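Local structure of TetR transcriptional regulator (Chloroflexus aurantiacus, 3QBM) at the interface of chains A and B. The protein is a TetR-family transcriptional regulator that probably binds DNA through an N-terminal helix-turn-helix and probably dimerises, largely through its C-terminal domain. Coordinates in Å, arbitrary orientation; residue numbers count along the deposited sequence, not the author numbering. Chains: chain A/B, TetR transcriptional regulator.

Contact 1: the interface of chains A and B. Residues chain A 107, 110-111; chain B 107-108, 111, 170, 174.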
# COMPACT_ATOMS: atom_id res chain seq x y z
N LEU A 107 1.49 6.51 -1.02
CA LEU A 107 1.37 5.06 -1.14
C LEU A 107 2.10 4.55 -2.38
O LEU A 107 2.91 3.61 -2.31
CB LEU A 107 -0.10 4.64 -1.18
CG LEU A 107 -0.50 3.19 -1.48
CD1 LEU A 107 0.07 2.24 -0.42
CD2 LEU A 107 -2.04 3.01 -1.64
N ALA A 110 5.82 4.94 -2.08
CA ALA A 110 6.34 4.07 -1.05
C ALA A 110 6.67 2.70 -1.61
O ALA A 110 7.74 2.20 -1.34
CB ALA A 110 5.32 3.88 0.11
N ILE A 111 5.72 2.08 -2.32
CA ILE A 111 5.93 0.74 -2.83
C ILE A 111 7.12 0.68 -3.80
O ILE A 111 7.91 -0.27 -3.77
CB ILE A 111 4.65 0.15 -3.47
CG1 ILE A 111 3.77 -0.52 -2.40
CG2 ILE A 111 4.97 -0.91 -4.53
CD1 ILE A 111 3.54 0.27 -1.20
N LEU B 107 0.39 -6.57 -2.40
CA LEU B 107 0.43 -5.11 -2.23
C LEU B 107 1.29 -4.49 -3.33
O LEU B 107 0.88 -3.52 -3.97
CB LEU B 107 1.04 -4.75 -0.86
CG LEU B 107 1.45 -3.31 -0.60
CD1 LEU B 107 0.26 -2.36 -0.77
CD2 LEU B 107 2.09 -3.21 0.80
N ASN B 108 2.48 -5.03 -3.56
CA ASN B 108 3.40 -4.41 -4.54
C ASN B 108 2.82 -4.41 -5.95
O ASN B 108 2.87 -3.40 -6.68
CB ASN B 108 4.80 -5.05 -4.50
CG ASN B 108 5.51 -4.79 -3.18
OD1 ASN B 108 5.16 -3.87 -2.40
ND2 ASN B 108 6.51 -5.61 -2.91
N ILE B 111 -0.24 -1.91 -6.59
CA ILE B 111 0.10 -0.52 -6.87
C ILE B 111 0.50 -0.33 -8.31
O ILE B 111 0.06 0.63 -8.96
CB ILE B 111 1.21 0.02 -5.91
CG1 ILE B 111 0.62 0.60 -4.63
CG2 ILE B 111 1.94 1.22 -6.53
CD1 ILE B 111 -0.40 -0.20 -3.94
N MSE B 170 3.11 -1.63 4.16
CA MSE B 170 3.66 -0.46 3.48
C MSE B 170 4.45 0.43 4.44
O MSE B 170 5.61 0.82 4.16
CB MSE B 170 2.55 0.37 2.83
CG MSE B 170 3.03 1.61 2.08
SE MSE B 170 3.30 3.14 3.06
CE MSE B 170 1.44 3.47 3.66
N ILE B 174 8.75 1.53 4.81
CA ILE B 174 9.15 2.93 4.66
C ILE B 174 9.81 3.47 5.88
O ILE B 174 10.83 4.18 5.78
CB ILE B 174 7.99 3.84 4.30
CG1 ILE B 174 7.67 3.64 2.85
CG2 ILE B 174 8.42 5.34 4.47
CD1 ILE B 174 8.77 4.13 1.88

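Contact 2: the interface of chains A and B. Residues chain A 112, 115-116; chain B 22-23.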
# COMPACT_ATOMS: atom_id res chain seq x y z
N GLU A 112 7.28 1.69 -4.66
CA GLU A 112 8.41 1.68 -5.59
C GLU A 112 9.74 1.97 -4.92
O GLU A 112 10.75 1.28 -5.17
CB GLU A 112 8.21 2.69 -6.72
CG GLU A 112 9.35 2.56 -7.78
CD GLU A 112 9.01 3.11 -9.15
OE1 GLU A 112 8.01 3.84 -9.27
OE2 GLU A 112 9.72 2.76 -10.13
N ASP A 115 12.61 -0.12 -1.47
CA ASP A 115 13.80 -0.97 -1.61
C ASP A 115 14.62 -0.60 -2.85
O ASP A 115 15.48 -1.37 -3.31
CB ASP A 115 13.36 -2.45 -1.65
CG ASP A 115 12.72 -2.90 -0.37
OD1 ASP A 115 13.48 -3.09 0.59
OD2 ASP A 115 11.47 -3.05 -0.27
N THR A 116 14.38 0.59 -3.39
CA THR A 116 15.11 1.01 -4.56
C THR A 116 15.77 2.37 -4.47
O THR A 116 16.83 2.57 -5.05
CB THR A 116 14.25 0.99 -5.84
OG1 THR A 116 13.18 1.95 -5.78
CG2 THR A 116 13.68 -0.39 -6.09
N VAL B 22 10.93 -6.16 -6.05
CA VAL B 22 11.69 -4.99 -5.61
C VAL B 22 11.58 -3.83 -6.61
O VAL B 22 11.27 -2.70 -6.22
CB VAL B 22 13.16 -5.36 -5.37
CG1 VAL B 22 14.05 -4.11 -5.25
CG2 VAL B 22 13.28 -6.20 -4.13
N SER B 23 11.79 -4.10 -7.90
CA SER B 23 11.83 -3.01 -8.89
C SER B 23 10.64 -2.84 -9.78
O SER B 23 10.59 -1.91 -10.59
CB SER B 23 13.10 -3.11 -9.74
OG SER B 23 14.21 -3.07 -8.89
O HOH W 1 10.78 -1.22 -4.14
O HOH W 2 11.56 0.58 -9.86

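Contact 3: the interface of chains A and B. Residues chain A 170-171, 174-175; chain B 110, 124-125, 128-129, 162.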
# COMPACT_ATOMS: atom_id res chain seq x y z
N MSE A 170 -5.44 1.35 -1.41
CA MSE A 170 -4.94 0.25 -2.24
C MSE A 170 -6.07 -0.72 -2.64
O MSE A 170 -6.24 -1.06 -3.81
CB MSE A 170 -3.88 -0.54 -1.47
CG MSE A 170 -3.30 -1.74 -2.28
SE MSE A 170 -4.24 -3.35 -2.21
CE MSE A 170 -3.98 -3.66 -0.27
N LEU A 171 -6.85 -1.15 -1.65
CA LEU A 171 -7.94 -2.12 -1.89
C LEU A 171 -9.06 -1.58 -2.75
O LEU A 171 -9.57 -2.29 -3.60
CB LEU A 171 -8.60 -2.55 -0.60
CG LEU A 171 -7.91 -3.64 0.18
CD1 LEU A 171 -8.78 -3.85 1.41
CD2 LEU A 171 -7.71 -4.94 -0.63
N ILE A 174 -7.83 -1.52 -6.41
CA ILE A 174 -7.70 -2.82 -7.02
C ILE A 174 -9.05 -3.58 -7.16
O ILE A 174 -9.28 -4.25 -8.19
CB ILE A 174 -6.51 -3.63 -6.33
CG1 ILE A 174 -5.87 -4.61 -7.31
CG2 ILE A 174 -6.99 -4.25 -5.01
CD1 ILE A 174 -5.10 -3.96 -8.51
N LEU A 175 -9.96 -3.44 -6.18
CA LEU A 175 -11.29 -4.03 -6.24
C LEU A 175 -12.30 -3.19 -7.06
O LEU A 175 -13.38 -3.69 -7.38
CB LEU A 175 -11.85 -4.30 -4.84
CG LEU A 175 -11.04 -5.23 -3.92
CD1 LEU A 175 -11.74 -5.42 -2.55
CD2 LEU A 175 -10.69 -6.56 -4.57
N ALA B 110 -0.34 -4.76 -6.76
CA ALA B 110 -1.56 -3.95 -6.74
C ALA B 110 -1.28 -2.50 -7.17
O ALA B 110 -1.97 -1.94 -8.02
CB ALA B 110 -2.21 -4.02 -5.33
N VAL B 124 -4.04 -10.28 -8.92
CA VAL B 124 -4.02 -9.69 -7.58
C VAL B 124 -5.40 -9.81 -6.92
O VAL B 124 -5.51 -10.26 -5.76
CB VAL B 124 -3.57 -8.20 -7.59
CG1 VAL B 124 -3.77 -7.55 -6.24
CG2 VAL B 124 -2.08 -8.10 -8.05
N ARG B 125 -6.43 -9.47 -7.67
CA ARG B 125 -7.79 -9.57 -7.16
C ARG B 125 -8.16 -10.98 -6.75
O ARG B 125 -8.88 -11.15 -5.74
CB ARG B 125 -8.84 -9.08 -8.13
CG ARG B 125 -9.02 -7.62 -8.17
CD ARG B 125 -10.39 -7.31 -8.83
NE ARG B 125 -10.35 -7.59 -10.27
CZ ARG B 125 -10.03 -6.71 -11.22
NH1 ARG B 125 -9.71 -5.44 -10.91
NH2 ARG B 125 -10.04 -7.09 -12.50
N ILE B 128 -6.64 -11.63 -3.33
CA ILE B 128 -7.43 -10.90 -2.35
C ILE B 128 -8.75 -11.63 -2.08
O ILE B 128 -9.17 -11.78 -0.93
CB ILE B 128 -7.64 -9.49 -2.80
CG1 ILE B 128 -6.29 -8.75 -2.76
CG2 ILE B 128 -8.61 -8.74 -1.86
CD1 ILE B 128 -6.37 -7.35 -3.27
N ASP B 129 -9.38 -12.10 -3.14
CA ASP B 129 -10.62 -12.88 -3.02
C ASP B 129 -10.46 -14.25 -2.28
O ASP B 129 -11.38 -14.67 -1.54
CB ASP B 129 -11.29 -12.99 -4.40
CG ASP B 129 -11.94 -11.65 -4.87
OD1 ASP B 129 -12.13 -10.71 -4.05
OD2 ASP B 129 -12.26 -11.55 -6.08
N ILE B 162 -7.60 -6.84 5.69
CA ILE B 162 -6.69 -6.76 4.56
C ILE B 162 -6.17 -5.32 4.42
O ILE B 162 -4.99 -5.13 4.28
CB ILE B 162 -7.33 -7.31 3.25
CG1 ILE B 162 -7.64 -8.79 3.43
CG2 ILE B 162 -6.41 -7.06 1.98
CD1 ILE B 162 -8.76 -9.34 2.48

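Contact 4: the interface of chains A and B. Residues chain A 110, 113-114, 121, 124-125; chain B 173-174, 176.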
# COMPACT_ATOMS: atom_id res chain seq x y z
N ALA A 110 5.82 4.94 -2.08
CA ALA A 110 6.34 4.07 -1.05
C ALA A 110 6.67 2.70 -1.61
O ALA A 110 7.74 2.20 -1.34
CB ALA A 110 5.32 3.88 0.11
N SER A 113 9.76 3.00 -4.08
CA SER A 113 11.02 3.50 -3.51
C SER A 113 11.56 2.74 -2.30
O SER A 113 12.75 2.80 -2.02
CB SER A 113 10.89 4.97 -3.11
OG SER A 113 10.03 5.16 -1.97
N ASP A 114 10.69 2.04 -1.57
CA ASP A 114 11.13 1.51 -0.29
C ASP A 114 12.42 0.66 -0.41
O ASP A 114 13.26 0.75 0.46
CB ASP A 114 9.99 0.80 0.47
CG ASP A 114 9.30 -0.30 -0.33
OD1 ASP A 114 9.67 -0.59 -1.49
OD2 ASP A 114 8.36 -0.91 0.24
N ARG A 121 12.49 7.46 -0.74
CA ARG A 121 12.05 6.86 0.52
C ARG A 121 12.06 7.89 1.65
O ARG A 121 11.11 7.97 2.45
CB ARG A 121 12.93 5.63 0.88
CG ARG A 121 12.52 4.93 2.17
CD ARG A 121 13.24 3.60 2.38
NE ARG A 121 14.66 3.81 2.61
CZ ARG A 121 15.66 3.34 1.85
NH1 ARG A 121 15.45 2.61 0.74
NH2 ARG A 121 16.91 3.61 2.21
N VAL A 124 9.12 10.23 1.16
CA VAL A 124 7.89 9.57 1.55
C VAL A 124 7.83 9.57 3.07
O VAL A 124 6.80 9.96 3.63
CB VAL A 124 7.75 8.14 0.93
CG1 VAL A 124 6.50 7.36 1.48
CG2 VAL A 124 7.63 8.24 -0.59
N ARG A 125 8.93 9.18 3.73
CA ARG A 125 8.96 9.15 5.20
C ARG A 125 8.66 10.51 5.80
O ARG A 125 7.93 10.60 6.78
CB ARG A 125 10.28 8.57 5.71
CG ARG A 125 10.46 8.60 7.21
CD ARG A 125 11.73 7.81 7.57
NE ARG A 125 11.82 7.53 8.99
CZ ARG A 125 12.71 6.70 9.54
NH1 ARG A 125 13.60 6.05 8.80
NH2 ARG A 125 12.70 6.52 10.85
N ARG B 173 8.00 -0.92 5.87
CA ARG B 173 9.17 -0.86 4.96
C ARG B 173 9.65 0.57 4.70
O ARG B 173 10.80 0.79 4.34
CB ARG B 173 8.90 -1.56 3.64
CG ARG B 173 8.54 -3.06 3.75
CD ARG B 173 8.71 -3.82 2.38
NE ARG B 173 10.11 -4.07 2.08
CZ ARG B 173 10.87 -5.02 2.63
NH1 ARG B 173 10.38 -5.82 3.55
NH2 ARG B 173 12.15 -5.14 2.28
N ILE B 174 8.75 1.53 4.81
CA ILE B 174 9.15 2.93 4.66
C ILE B 174 9.81 3.47 5.88
O ILE B 174 10.83 4.18 5.78
CB ILE B 174 7.99 3.84 4.30
CG1 ILE B 174 7.67 3.64 2.85
CG2 ILE B 174 8.42 5.34 4.47
CD1 ILE B 174 8.77 4.13 1.88
N GLU B 176 11.08 1.64 8.18
CA GLU B 176 12.14 0.66 8.50
C GLU B 176 12.09 0.27 9.97
O GLU B 176 13.11 0.25 10.69
CB GLU B 176 13.52 1.21 8.12
CG GLU B 176 13.75 1.42 6.61
CD GLU B 176 15.15 2.00 6.35
OE1 GLU B 176 16.13 1.33 6.72
OE2 GLU B 176 15.25 3.12 5.83
O HOH W 3 13.34 5.11 6.08

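Contact 1: the interface of chains A and B
A:Ile111, on helix 105-113, drives its side chain into chain B and forms the centre of this largely apolar patch of a two-fold interface, likely the one by which this TetR-family regulator dimerises. Its terminal CD1 lies 3.6 Å from CG of selenomethionine B:Met170, the two side chains meeting at about a right angle. Behind that tip, CG1 of A:Ile111 packs 4.0 Å from CG1 of its own symmetry mate, B:Ile111, and at the same distance from CG of B:Leu107, so one methylene is shared between two apolar neighbours. The CG2 branch stands anti to the backbone N and faces helix 105-113 of chain B, 3.8 Å from the CA of B:Asn108. With alanine at A:Ile111, a gap would probably open between B:Met170 and B:Leu107, and B:Ile111 would lose an apolar partner at the two-fold centre. Beside it, also close to the axis, A:Leu107 reaches B:Met170 through CD1 at 3.9 Å from CG. Farther out, A:Ala110 offers its methyl CB to both the selenium of B:Met170 and the CG1 methylene of B:Ile174. The bend of B:Met170 at chi2 (-85°) turns its selenium towards this methyl while CG remains against A:Ile111. At the polar rim, the side-chain amide of B:Asn108 crosses A:Ile111 obliquely, and its carbonyl OD1 rests 3.6 Å from CG1 and 3.7 Å from CG2 of that isoleucine.

Contact 2: the interface of chains A and B
A:Thr116 and B:Val22 form the close-packed part of this contact, where the loop after helix 105-113 of chain A meets the C-terminal end of helix 3-23 of chain B. The methyl CG2 of A:Thr116 sits 3.3 Å from the backbone O of B:Val22 and also packs on the CG1 methyl of that valine, the two side chains lying side by side and pointing opposite ways. With chi1 at 65°, the threonine hydroxyl OG1 lies between its own backbone N and carbonyl carbon and donates a 2.6 Å hydrogen bond to the O of A:Glu112; this bond probably holds the rotation that turns the methyl towards chain B. The CG1 of B:Val22, anti to its backbone N (chi1 165°), also approaches the O and CB of A:Asp115. The other side is looser and bridged by solvent. Water 1 stands 2.7 Å from the O of A:Glu112 and 2.6 Å from the O of B:Val22, supplying the donors that two carbonyl oxygens, both acceptors, cannot give each other. Farther along, water 2 links the carboxylate OE2 of A:Glu112, at 2.9 Å, to the backbone O of B:Ser23, at 2.8 Å. Because helix 3-23 belongs to the N-terminal DNA-binding region, this small, partly hydrated contact ties that region of one subunit to the C-terminal domain of the other and may influence how the two DNA-binding heads are placed.

Contact 3: the interface of chains A and B
The guanidinium group of B:Arg125 meets chain A at its edge, where NH1 donates a hydrogen bond of 3.0 Å to the backbone O of A:Ile174, close to the C-terminal end of helix 154-175. The acceptor lies in the guanidinium plane, and the bond is straight, with 164° at the hydrogen and the donor nearly in line with the C=O bond. A bend at chi3 (-72°) turns the guanidinium back so that NH1 faces this O edge-on, while the arginine CD lies 3.3 Å from the same O of A:Ile174. The remaining contacts are largely apolar. The CG2 methyl of A:Ile174 packs 3.6 Å from CD1 of B:Ile128, while its side chain crosses that of B:Val124 at about a right angle, CG1 lying 3.8 Å from the valine CG1, and its CD1 extends to the backbone of B:Ala110. A:Leu171 is wedged between two helices of chain B, its CD2 reaching both B:Ile128 and B:Ile162. Alongside, A:Leu175 and the aliphatic stem of B:Arg125 lie next to each other, pointing opposite ways. This part of the likely dimer interface thus sets helix 154-175 against helices 105-113, 118-144 and 154-175 of its partner. At its inner margin, the selenium of A:Met170 lies 3.8 Å from CB of B:Ala110.

Contact 4: the interface of chains A and B
A:Arg121 and B:Glu176 form a salt bridge across the subunit boundary, NE lying 3.3 Å from the carboxylate OE2, with the guanidinium and carboxylate planes 83° apart. Beneath this pair, the CG methylene of A:Arg121 packs 3.8 Å from CD1 of B:Ile174. CB of A:Asp114 and CG1 of A:Val124 enclose that methyl, while the isoleucine CG2 rests on CA and CB of A:Arg125. To one side, OD2 of A:Asp114, which with A:Ile111 belongs to a magnesium site, rests by the aliphatic CB and CD of B:Arg173; NE of B:Arg173 is 4.1 Å from this OD2, and any attraction is probably weak. In the next shell, a chi3 bend (67°) lets NH1 of A:Arg121 donate a bent 2.9 Å hydrogen bond (138° at H) to O of A:Asp114, from above the carbonyl plane, which may help steady the guanidinium. Replacing A:Arg121 with alanine would probably leave B:Glu176 without this charged mate and uncover part of B:Ile174. Water 3 extends the network, joining NH1 of A:Arg125 (2.9 Å) to B:Ile174 O and B:Glu176 OE2. The site sits where the end of helix 154-175 of chain B docks against helix 118-144 and the loop following helix 105-113 of chain A.

Contact 1 occupies the middle of the interface, with the C-alpha centres of contacts 4, 2 and 3 about 8, 9 and 13 Å from its own. Contacts 1 and 4 share A:Ala110 and B:Ile174, so the central packing passes directly into the salt-bridged margin. Contacts 3 and 4, about 21 Å apart, use the same helices with the chains exchanged, each lodging the end of helix 154-175 against helix 118-144 of its partner. Contact 2 brings in helix 3-23, thereby coupling the DNA-binding region to the same surface. Together they support a two-fold dimer, as expected for a TetR-family regulator.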